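Local structure of carbohydrate deacetylase (Enterococcus faecalis, 2I5I) at residues Ile61-Thr66 and Arg122-Ile127; Pro74-Glu79 and Tyr107-Ala112; Leu147-Gln152 and Leu170-Arg175; Gln196-Val201 and Arg251-Ala256. The protein probably removes acetyl groups from acetylated carbohydrates during oligosaccharide breakdown, as a magnesium-dependent homodimeric hydrolase of the YdjC family. All coordinates share one frame; numbering follows the deposited sequence.

Interaction 1 of 4, residues Ile61-Thr66 and Arg122-Ile127; sequences IGVHLT and RRPDHI
Two neighbouring strands of the parallel beta-sheet at the heart of this YdjC-family protein begin to pair here: strand 60-65 takes up the loop that leads into strand 127-129. Val63 and Ile127 form a parallel bridge, and two backbone bonds set the register. Val63 N reaches His126 O in the plane of that carbonyl, at 2.8 Å and nearly straight (166°). Asp125 N meets Ile61 O at 3.1 Å from above the carbonyl plane. The side chains of Val63 and Ile127 lie side by side and point the same way, CG1 to CG1 at 3.7 Å. Pro124 CB rests on the same Val63 methyl, while Leu65 CD1 crosses obliquely to Ile127 CG2 at 3.5 Å. Phe117 of helix 103-117 packs on Val63 and Pro124. At Gly62 the bare CA leaves room for the His126 ring, whose ND1 donates in the ring plane to Asp125 OD1 at 2.7 Å. That bond and a stack with Tyr258 hold the imidazole's rotation. His64 faces away from the loop and bonds Asp128; together with Asp13 and the predicted magnesium ligand His130 it forms a cluster consistent with a metal site. Toward the start of the strand, Ile61 lays CD1 over one face of the Arg122 guanidinium, whose NH2 also bonds Leu59 O. Two waters complete this end: one accepts from Ile61 N and Arg122 NH2, and the other donates to Ile61 O and, at 2.7 Å, to Arg123 O.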
# COMPACT_ATOMS: atom_id res chain seq x y z
N ILE A 61 10.11 -15.34 -7.18
CA ILE A 61 9.59 -15.56 -8.52
C ILE A 61 10.69 -15.62 -9.59
O ILE A 61 11.48 -14.69 -9.69
CB ILE A 61 8.60 -14.44 -8.91
CG1 ILE A 61 7.48 -14.27 -7.88
CG2 ILE A 61 8.05 -14.66 -10.31
CD1 ILE A 61 6.54 -13.13 -8.23
N GLY A 62 10.68 -16.70 -10.36
CA GLY A 62 11.58 -16.93 -11.47
C GLY A 62 10.82 -16.91 -12.78
O GLY A 62 9.59 -16.72 -12.84
N VAL A 63 11.55 -17.10 -13.89
CA VAL A 63 10.94 -17.01 -15.21
C VAL A 63 10.73 -18.40 -15.80
O VAL A 63 11.64 -19.23 -15.87
CB VAL A 63 11.76 -16.11 -16.16
CG1 VAL A 63 13.21 -16.57 -16.29
CG2 VAL A 63 11.12 -16.01 -17.54
N HIS A 64 9.49 -18.66 -16.21
CA HIS A 64 9.01 -19.88 -16.81
C HIS A 64 9.09 -19.79 -18.34
O HIS A 64 8.18 -19.31 -19.02
CB HIS A 64 7.57 -20.15 -16.39
CG HIS A 64 7.19 -21.59 -16.25
ND1 HIS A 64 8.02 -22.54 -15.71
CD2 HIS A 64 6.06 -22.25 -16.57
CE1 HIS A 64 7.43 -23.72 -15.70
NE2 HIS A 64 6.23 -23.57 -16.22
N LEU A 65 10.23 -20.21 -18.91
CA LEU A 65 10.35 -20.15 -20.37
C LEU A 65 9.47 -21.20 -21.04
O LEU A 65 9.20 -22.22 -20.42
CB LEU A 65 11.81 -20.37 -20.79
CG LEU A 65 12.85 -19.39 -20.24
CD1 LEU A 65 14.23 -19.97 -20.58
CD2 LEU A 65 12.69 -17.99 -20.78
N THR A 66 9.04 -20.96 -22.28
CA THR A 66 8.22 -21.90 -23.01
C THR A 66 8.45 -21.87 -24.53
O THR A 66 8.84 -20.87 -25.13
CB THR A 66 6.70 -21.64 -22.75
OG1 THR A 66 5.94 -22.70 -23.34
CG2 THR A 66 6.29 -20.34 -23.37
N ARG A 122 11.15 -6.25 -12.17
CA ARG A 122 11.79 -7.22 -11.32
C ARG A 122 12.65 -8.18 -12.16
O ARG A 122 12.25 -8.60 -13.23
CB ARG A 122 10.83 -8.10 -10.54
CG ARG A 122 10.48 -7.79 -9.10
CD ARG A 122 9.31 -8.70 -8.70
NE ARG A 122 9.71 -9.84 -7.88
CZ ARG A 122 8.93 -10.52 -7.05
NH1 ARG A 122 7.65 -10.20 -6.90
NH2 ARG A 122 9.42 -11.54 -6.34
N ARG A 123 13.80 -8.51 -11.57
CA ARG A 123 14.65 -9.53 -12.18
C ARG A 123 14.14 -10.90 -11.79
O ARG A 123 13.85 -11.09 -10.60
CB ARG A 123 16.08 -9.33 -11.65
CG ARG A 123 17.15 -10.09 -12.41
CD ARG A 123 18.53 -9.52 -12.03
NE ARG A 123 19.49 -10.06 -13.00
CZ ARG A 123 19.87 -9.43 -14.10
NH1 ARG A 123 19.47 -8.23 -14.48
NH2 ARG A 123 20.76 -10.07 -14.86
N PRO A 124 14.04 -11.88 -12.67
CA PRO A 124 13.69 -13.22 -12.16
C PRO A 124 14.79 -13.70 -11.22
O PRO A 124 15.94 -13.28 -11.36
CB PRO A 124 13.64 -14.06 -13.42
CG PRO A 124 14.37 -13.30 -14.47
CD PRO A 124 14.29 -11.85 -14.11
N ASP A 125 14.51 -14.56 -10.25
CA ASP A 125 15.62 -15.06 -9.42
C ASP A 125 16.17 -16.36 -9.99
O ASP A 125 17.18 -16.91 -9.50
CB ASP A 125 15.13 -15.18 -7.98
CG ASP A 125 14.21 -16.33 -7.68
OD1 ASP A 125 13.70 -16.92 -8.65
OD2 ASP A 125 14.00 -16.65 -6.48
N HIS A 126 15.51 -16.91 -11.01
CA HIS A 126 15.94 -18.15 -11.64
C HIS A 126 15.13 -18.44 -12.89
O HIS A 126 14.20 -17.71 -13.24
CB HIS A 126 15.87 -19.32 -10.67
CG HIS A 126 14.57 -20.00 -10.44
ND1 HIS A 126 13.59 -19.46 -9.63
CD2 HIS A 126 14.07 -21.17 -10.90
CE1 HIS A 126 12.56 -20.30 -9.60
NE2 HIS A 126 12.80 -21.35 -10.37
N ILE A 127 15.52 -19.50 -13.57
CA ILE A 127 14.95 -19.93 -14.83
C ILE A 127 14.54 -21.39 -14.77
O ILE A 127 15.23 -22.25 -14.23
CB ILE A 127 15.96 -19.78 -16.01
CG1 ILE A 127 16.41 -18.34 -16.25
CG2 ILE A 127 15.41 -20.39 -17.28
CD1 ILE A 127 17.57 -18.21 -17.21
O HOH W 1 11.53 -11.89 -9.41
O HOH W 2 11.98 -12.96 -6.56

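Interaction 2 of 4, residues Pro74-Glu79 and Tyr107-Ala112; sequences PILPRE and YNEWDA
A carboxylate that receives two successive backbone N-H groups pins the loop after strand 60-65 to helix 103-117 in the parallel alpha/beta fold of this YdjC-family protein. The polar part rests on Glu109. Its CG stands anti to the backbone N (chi1 169°), and a bend at chi2 (63°) swings the carboxylate off the helix toward the loop. Ile75 N donates to Glu109 OE2 at 2.8 Å and Leu76 N to Glu109 OE1 at 3.0 Å, the second almost straight at 172°. Each oxygen uses its syn lone pair, so the fork is fixed at both tips, and Gln113 NE2 gives OE2 a further donor. The Leu76 side chain slides past Glu109 in the opposite direction. Pro74 adds a close approach, CB to Glu109 OE1 at 3.2 Å.

The apolar part centres on Ala112, one helical turn beyond Asn108. Its CB is met by Ile75 CG2 at 3.9 Å and by Leu76 CG at 3.7 Å. In the assembly, Leu254 of the second subunit packs against both Ile75 and Ala112, which places this corner at a subunit interface. Farther back along the helix, Leu76 CD1 lies 3.5 Å from Asn108 O and also touches Asn108 CB.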
# COMPACT_ATOMS: atom_id res chain seq x y z
N PRO A 74 4.71 -16.80 -29.40
CA PRO A 74 5.96 -16.25 -28.86
C PRO A 74 5.90 -14.74 -28.71
O PRO A 74 5.09 -14.05 -29.31
CB PRO A 74 7.01 -16.63 -29.91
CG PRO A 74 6.30 -17.32 -31.01
CD PRO A 74 4.85 -17.43 -30.70
N ILE A 75 6.84 -14.23 -27.92
CA ILE A 75 7.08 -12.80 -27.78
C ILE A 75 7.48 -12.14 -29.09
O ILE A 75 7.01 -11.08 -29.50
CB ILE A 75 8.17 -12.57 -26.72
CG1 ILE A 75 7.84 -13.13 -25.31
CG2 ILE A 75 8.53 -11.11 -26.61
CD1 ILE A 75 6.57 -12.46 -24.80
N LEU A 76 8.43 -12.77 -29.81
CA LEU A 76 8.92 -12.22 -31.06
C LEU A 76 7.97 -12.49 -32.21
O LEU A 76 7.29 -13.52 -32.22
CB LEU A 76 10.31 -12.80 -31.37
CG LEU A 76 11.41 -12.46 -30.36
CD1 LEU A 76 12.70 -13.21 -30.68
CD2 LEU A 76 11.65 -10.96 -30.33
N PRO A 77 7.90 -11.57 -33.16
CA PRO A 77 6.97 -11.77 -34.30
C PRO A 77 7.38 -13.05 -35.03
O PRO A 77 8.53 -13.47 -35.05
CB PRO A 77 7.15 -10.54 -35.15
CG PRO A 77 7.92 -9.55 -34.35
CD PRO A 77 8.63 -10.30 -33.27
N ARG A 78 6.37 -13.67 -35.61
CA ARG A 78 6.51 -14.96 -36.26
C ARG A 78 7.60 -14.94 -37.32
O ARG A 78 8.33 -15.91 -37.51
CB ARG A 78 5.19 -15.40 -36.91
CG ARG A 78 4.48 -14.39 -37.79
CD ARG A 78 3.12 -14.89 -38.26
NE ARG A 78 3.17 -16.22 -38.86
CZ ARG A 78 2.10 -17.00 -39.06
NH1 ARG A 78 0.89 -16.58 -38.72
NH2 ARG A 78 2.24 -18.20 -39.61
N GLU A 79 7.73 -13.84 -38.03
CA GLU A 79 8.73 -13.71 -39.09
C GLU A 79 10.13 -13.90 -38.55
O GLU A 79 11.06 -14.34 -39.24
CB GLU A 79 8.59 -12.32 -39.73
CG GLU A 79 7.31 -12.09 -40.52
CD GLU A 79 6.10 -11.79 -39.66
OE1 GLU A 79 6.29 -11.41 -38.49
OE2 GLU A 79 4.96 -11.93 -40.17
N TYR A 107 16.91 -19.55 -28.83
CA TYR A 107 17.72 -18.60 -28.07
C TYR A 107 17.11 -17.20 -28.05
O TYR A 107 16.93 -16.62 -27.04
CB TYR A 107 19.16 -18.54 -28.60
CG TYR A 107 20.10 -17.66 -27.81
CD1 TYR A 107 20.24 -16.34 -28.09
CD2 TYR A 107 20.87 -18.17 -26.80
CE1 TYR A 107 21.07 -15.55 -27.37
CE2 TYR A 107 21.72 -17.41 -26.10
CZ TYR A 107 21.82 -16.09 -26.37
OH TYR A 107 22.68 -15.33 -25.67
N ASN A 108 16.81 -16.67 -29.21
CA ASN A 108 16.29 -15.32 -29.34
C ASN A 108 14.95 -15.17 -28.63
O ASN A 108 14.68 -14.19 -27.94
CB ASN A 108 16.13 -14.92 -30.81
CG ASN A 108 17.49 -14.86 -31.51
OD1 ASN A 108 18.49 -14.53 -30.86
ND2 ASN A 108 17.53 -15.18 -32.80
N GLU A 109 14.10 -16.17 -28.85
CA GLU A 109 12.77 -16.10 -28.22
C GLU A 109 12.89 -16.18 -26.70
O GLU A 109 12.25 -15.41 -25.98
CB GLU A 109 11.87 -17.21 -28.76
CG GLU A 109 10.57 -17.38 -27.98
CD GLU A 109 9.66 -16.18 -28.01
OE1 GLU A 109 9.78 -15.34 -28.93
OE2 GLU A 109 8.77 -16.08 -27.12
N TRP A 110 13.71 -17.11 -26.19
CA TRP A 110 13.82 -17.19 -24.72
C TRP A 110 14.47 -15.94 -24.15
O TRP A 110 14.11 -15.44 -23.08
CB TRP A 110 14.56 -18.48 -24.36
CG TRP A 110 13.68 -19.70 -24.42
CD1 TRP A 110 12.34 -19.78 -24.68
CD2 TRP A 110 14.12 -21.04 -24.19
NE1 TRP A 110 11.93 -21.09 -24.63
CE2 TRP A 110 13.00 -21.90 -24.33
CE3 TRP A 110 15.35 -21.61 -23.88
CZ2 TRP A 110 13.11 -23.28 -24.17
CZ3 TRP A 110 15.45 -22.98 -23.72
CH2 TRP A 110 14.34 -23.81 -23.86
N ASP A 111 15.44 -15.38 -24.88
CA ASP A 111 16.04 -14.12 -24.45
C ASP A 111 14.94 -13.06 -24.37
O ASP A 111 14.83 -12.29 -23.42
CB ASP A 111 17.13 -13.73 -25.43
CG ASP A 111 17.78 -12.38 -25.20
OD1 ASP A 111 18.55 -12.22 -24.22
OD2 ASP A 111 17.53 -11.46 -26.01
N ALA A 112 14.10 -13.01 -25.39
CA ALA A 112 12.95 -12.11 -25.42
C ALA A 112 12.02 -12.35 -24.23
O ALA A 112 11.46 -11.41 -23.67
CB ALA A 112 12.22 -12.31 -26.73

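Interaction 3 of 4, residues Leu147-Gln152 and Leu170-Arg175; sequences LARKYQ and LYQDVR
The long side chain of Arg149 crosses both Asp173 and Val174 at about a right angle, and this crossing joins the end of helix 138-151 to a type II' turn running from Tyr171 to Val174. Extended from CG to NE, Arg149 brings its guanidinium nearly coplanar with the Asp173 carboxylate, the planes 16° apart. The salt bridge is side-on and made to one atom: NE donates to Asp173 OD1 at 2.9 Å on the syn lone pair, while NH2 meets that same OD1 at 3.1 Å nearly along its C-O axis. Arg149 NH2 also donates to Leu170 O at 3.1 Å, in the carbonyl plane, and weakly to Tyr171 O. Besides its carboxylate, the cation thus bonds the carbonyl just before the turn and, weakly, that of the turn's first residue, with a water linking Arg149 NH1 to Leu170 O. Nearer the helix backbone than the charged end, Val174 divides its two methyls between neighbouring helix residues: CG2 touches Arg149 CG at 3.5 Å and CG1 packs on Ala148 CB at 3.6 Å. Gln152, with positive phi, closes the helix in a Schellman motif and turns its NE2 back to Arg149 O at 2.7 Å; a water joins that amide to Asp173 OD2. Around the same valine, Leu145 of helix 138-151 and Leu155 of the following loop also pack. Another flank of the helix rests on helix 103-117, and the turn leads on toward strand 179-181 of the parallel sheet.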
# COMPACT_ATOMS: atom_id res chain seq x y z
N LEU A 147 21.67 -18.81 -21.72
CA LEU A 147 20.97 -17.62 -21.21
C LEU A 147 21.14 -17.47 -19.70
O LEU A 147 21.16 -16.36 -19.14
CB LEU A 147 19.51 -17.71 -21.66
CG LEU A 147 19.29 -17.46 -23.17
CD1 LEU A 147 18.01 -18.10 -23.67
CD2 LEU A 147 19.32 -15.97 -23.43
N ALA A 148 21.32 -18.56 -18.99
CA ALA A 148 21.61 -18.56 -17.56
C ALA A 148 22.92 -17.81 -17.31
O ALA A 148 23.03 -17.00 -16.39
CB ALA A 148 21.69 -19.95 -16.97
N ARG A 149 23.90 -18.11 -18.18
CA ARG A 149 25.21 -17.45 -18.01
C ARG A 149 25.10 -15.98 -18.38
O ARG A 149 25.67 -15.14 -17.68
CB ARG A 149 26.30 -18.17 -18.82
CG ARG A 149 26.37 -19.65 -18.56
CD ARG A 149 27.34 -20.42 -19.44
NE ARG A 149 27.56 -21.73 -18.82
CZ ARG A 149 27.38 -22.94 -19.28
NH1 ARG A 149 26.94 -23.17 -20.51
NH2 ARG A 149 27.65 -23.97 -18.48
N LYS A 150 24.36 -15.66 -19.42
CA LYS A 150 24.19 -14.32 -19.95
C LYS A 150 23.49 -13.42 -18.93
O LYS A 150 23.88 -12.26 -18.80
CB LYS A 150 23.40 -14.32 -21.26
CG LYS A 150 23.11 -12.94 -21.80
CD LYS A 150 22.02 -12.99 -22.86
CE LYS A 150 21.85 -11.66 -23.56
NZ LYS A 150 21.36 -11.83 -24.97
N TYR A 151 22.51 -14.00 -18.25
CA TYR A 151 21.81 -13.18 -17.26
C TYR A 151 22.24 -13.51 -15.85
O TYR A 151 21.80 -12.87 -14.90
CB TYR A 151 20.28 -13.31 -17.43
CG TYR A 151 19.81 -12.65 -18.70
CD1 TYR A 151 19.53 -11.29 -18.71
CD2 TYR A 151 19.63 -13.34 -19.88
CE1 TYR A 151 19.09 -10.66 -19.86
CE2 TYR A 151 19.20 -12.73 -21.03
CZ TYR A 151 18.93 -11.38 -21.02
OH TYR A 151 18.50 -10.79 -22.19
N GLN A 152 23.13 -14.50 -15.70
CA GLN A 152 23.67 -14.79 -14.38
C GLN A 152 22.57 -15.20 -13.40
O GLN A 152 22.42 -14.62 -12.34
CB GLN A 152 24.43 -13.60 -13.80
CG GLN A 152 25.81 -13.40 -14.40
CD GLN A 152 26.72 -14.61 -14.24
OE1 GLN A 152 27.23 -14.88 -13.15
NE2 GLN A 152 26.89 -15.33 -15.33
N LEU A 170 26.91 -30.54 -17.59
CA LEU A 170 26.97 -29.39 -18.45
C LEU A 170 26.73 -28.07 -17.74
O LEU A 170 26.98 -27.03 -18.34
CB LEU A 170 25.91 -29.45 -19.57
CG LEU A 170 25.74 -30.85 -20.18
CD1 LEU A 170 24.63 -30.84 -21.21
CD2 LEU A 170 27.07 -31.32 -20.75
N TYR A 171 26.24 -28.15 -16.51
CA TYR A 171 25.87 -26.90 -15.83
C TYR A 171 27.08 -26.06 -15.43
O TYR A 171 27.12 -24.86 -15.70
CB TYR A 171 25.03 -27.21 -14.57
CG TYR A 171 23.55 -27.44 -14.86
CD1 TYR A 171 23.14 -28.51 -15.63
CD2 TYR A 171 22.60 -26.56 -14.35
CE1 TYR A 171 21.80 -28.72 -15.90
CE2 TYR A 171 21.25 -26.76 -14.61
CZ TYR A 171 20.87 -27.83 -15.38
OH TYR A 171 19.55 -28.07 -15.66
N GLN A 172 28.05 -26.69 -14.77
CA GLN A 172 29.32 -26.04 -14.44
C GLN A 172 29.14 -24.81 -13.57
O GLN A 172 28.88 -24.98 -12.37
CB GLN A 172 30.05 -25.76 -15.76
CG GLN A 172 30.58 -27.07 -16.32
CD GLN A 172 30.94 -27.08 -17.78
OE1 GLN A 172 31.19 -26.08 -18.44
NE2 GLN A 172 30.98 -28.30 -18.32
N ASP A 173 29.31 -23.62 -14.13
CA ASP A 173 29.17 -22.36 -13.43
C ASP A 173 27.71 -22.01 -13.13
O ASP A 173 27.46 -21.20 -12.23
CB ASP A 173 29.78 -21.23 -14.25
CG ASP A 173 29.27 -21.11 -15.67
OD1 ASP A 173 28.75 -22.08 -16.24
OD2 ASP A 173 29.40 -20.01 -16.25
N VAL A 174 26.79 -22.58 -13.89
CA VAL A 174 25.36 -22.35 -13.67
C VAL A 174 24.81 -23.18 -12.52
O VAL A 174 24.69 -24.40 -12.53
CB VAL A 174 24.54 -22.64 -14.93
CG1 VAL A 174 23.05 -22.39 -14.66
CG2 VAL A 174 24.98 -21.79 -16.12
N ARG A 175 24.43 -22.50 -11.44
CA ARG A 175 23.96 -23.15 -10.23
C ARG A 175 22.59 -23.80 -10.37
O ARG A 175 21.76 -23.30 -11.14
CB ARG A 175 23.95 -22.08 -9.12
CG ARG A 175 25.37 -21.68 -8.74
CD ARG A 175 25.46 -20.85 -7.48
NE ARG A 175 25.41 -21.65 -6.26
CZ ARG A 175 25.26 -21.14 -5.04
NH1 ARG A 175 25.14 -19.83 -4.88
NH2 ARG A 175 25.23 -21.98 -4.02
O HOH W 3 27.61 -26.36 -20.79
O HOH W 4 28.47 -17.97 -15.31

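Interaction 4 of 4, residues Gln196-Val201 and Arg251-Ala256; sequences QLLDMV and RGILLA
The Arg251 guanidinium presents its NE-NH2 edge to the carboxylate of Asp199, the two planes 25° apart, while Leu198 CB approaches the group obliquely. Both nitrogens grip a single oxygen: NE to Asp199 OD1 and NH2 to Asp199 OD1 are each 2.6 Å. OD1 lies near the guanidinium plane, yet both donors meet it from above the plane of the carboxylate, and the N-H directions are bent (139° and 132°), as expected when two nearly parallel N-H groups share one oxygen lying between them. Arg251 runs extended from CG to NE, and its NH1 turns to Ala247 O in the preceding helix, which holds the flat group from a second side. Alongside the salt bridge the aliphatic part takes over, with Arg251 CD resting on Leu198 CB at 3.7 Å. Deeper in, Ile253 CD1 crosses obliquely to Leu198 CD2 at 4.0 Å and lies 4.3 Å from Val201 CG1. Leu7 of strand 6-11 and Ile248 of helix 242-250 pack on both Leu198 and Ile253. Gly252, with positive phi, ends helix 242-250 in a Schellman motif and turns the chain into strand 254-256, the helix-to-strand connection of an alpha/beta fold whose helices pack on a parallel sheet.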
# COMPACT_ATOMS: atom_id res chain seq x y z
N GLN A 196 7.05 -39.06 1.25
CA GLN A 196 7.99 -39.86 0.48
C GLN A 196 9.11 -39.01 -0.09
O GLN A 196 10.30 -39.30 0.04
CB GLN A 196 7.29 -40.55 -0.69
CG GLN A 196 6.73 -41.94 -0.44
CD GLN A 196 5.79 -42.32 -1.59
OE1 GLN A 196 6.22 -42.34 -2.74
NE2 GLN A 196 4.52 -42.59 -1.27
N LEU A 197 8.72 -37.93 -0.76
CA LEU A 197 9.74 -37.05 -1.32
C LEU A 197 10.56 -36.43 -0.21
O LEU A 197 11.76 -36.19 -0.36
CB LEU A 197 9.09 -35.97 -2.18
CG LEU A 197 8.41 -36.43 -3.46
CD1 LEU A 197 7.68 -35.27 -4.12
CD2 LEU A 197 9.42 -37.04 -4.43
N LEU A 198 9.91 -36.16 0.93
CA LEU A 198 10.67 -35.52 2.01
C LEU A 198 11.70 -36.50 2.55
O LEU A 198 12.86 -36.18 2.82
CB LEU A 198 9.73 -35.01 3.10
CG LEU A 198 8.79 -33.87 2.73
CD1 LEU A 198 7.85 -33.54 3.89
CD2 LEU A 198 9.58 -32.64 2.31
N ASP A 199 11.29 -37.75 2.73
CA ASP A 199 12.24 -38.73 3.22
C ASP A 199 13.41 -38.87 2.24
O ASP A 199 14.56 -39.01 2.64
CB ASP A 199 11.54 -40.08 3.42
CG ASP A 199 10.53 -40.07 4.54
OD1 ASP A 199 10.73 -39.31 5.50
OD2 ASP A 199 9.54 -40.83 4.42
N MSE A 200 13.08 -38.82 0.96
CA MSE A 200 14.12 -38.87 -0.08
C MSE A 200 15.10 -37.74 0.21
O MSE A 200 16.32 -37.93 0.20
CB MSE A 200 13.57 -38.79 -1.49
CG MSE A 200 12.98 -40.08 -2.07
SE MSE A 200 12.24 -39.82 -3.70
CE MSE A 200 12.17 -41.51 -4.31
N VAL A 201 14.59 -36.54 0.49
CA VAL A 201 15.54 -35.45 0.72
C VAL A 201 16.41 -35.73 1.93
O VAL A 201 17.61 -35.47 1.98
CB VAL A 201 14.83 -34.10 0.91
CG1 VAL A 201 15.81 -33.05 1.41
CG2 VAL A 201 14.20 -33.67 -0.41
N ARG A 251 11.53 -33.24 10.02
CA ARG A 251 12.72 -33.74 9.33
C ARG A 251 13.82 -32.70 9.32
O ARG A 251 14.85 -32.94 8.69
CB ARG A 251 12.39 -34.15 7.90
CG ARG A 251 11.67 -35.49 7.81
CD ARG A 251 11.10 -35.70 6.44
NE ARG A 251 10.31 -36.91 6.26
CZ ARG A 251 9.14 -37.18 6.83
NH1 ARG A 251 8.56 -36.32 7.65
NH2 ARG A 251 8.53 -38.33 6.57
N GLY A 252 13.61 -31.57 9.99
CA GLY A 252 14.60 -30.52 10.07
C GLY A 252 14.84 -29.82 8.75
O GLY A 252 15.83 -29.08 8.62
N ILE A 253 13.97 -30.01 7.75
CA ILE A 253 14.24 -29.43 6.44
C ILE A 253 13.97 -27.93 6.41
O ILE A 253 12.98 -27.46 6.97
CB ILE A 253 13.42 -30.15 5.35
CG1 ILE A 253 13.79 -31.63 5.28
CG2 ILE A 253 13.52 -29.48 3.99
CD1 ILE A 253 12.89 -32.54 4.51
N LEU A 254 14.89 -27.21 5.77
CA LEU A 254 14.85 -25.77 5.61
C LEU A 254 14.09 -25.40 4.34
O LEU A 254 14.49 -25.84 3.26
CB LEU A 254 16.23 -25.12 5.51
CG LEU A 254 17.13 -25.13 6.75
CD1 LEU A 254 18.46 -24.46 6.45
CD2 LEU A 254 16.40 -24.48 7.92
N LEU A 255 13.02 -24.60 4.46
CA LEU A 255 12.33 -24.24 3.21
C LEU A 255 12.97 -23.01 2.58
O LEU A 255 12.97 -21.93 3.15
CB LEU A 255 10.84 -23.99 3.45
CG LEU A 255 9.97 -25.23 3.60
CD1 LEU A 255 8.54 -24.86 4.02
CD2 LEU A 255 9.93 -26.04 2.30
N ALA A 256 13.49 -23.19 1.37
CA ALA A 256 14.27 -22.17 0.70
C ALA A 256 13.75 -21.78 -0.67
O ALA A 256 12.77 -22.31 -1.18
CB ALA A 256 15.70 -22.71 0.58

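From the N terminus, strand 60-65 opens the loop that interaction 1 closes at residues 122-127, where the next sheet strand begins. Interaction 2 falls wholly within that loop, holding its outer part on helix 103-117. Interaction 3 then follows in series, closing a short loop beyond helix 138-151, and interaction 4 closes a long one near the C terminus; none of the four cross. The first three touch one another: Trp110 bonds Thr66 O weakly, Asp111 binds Lys150 and Tyr151, and Arg123 bonds Tyr151 O, joining two helices to the sheet. Interaction 4 touches none of them but reaches the same sheet, its centre about 24 Å from that of interaction 1.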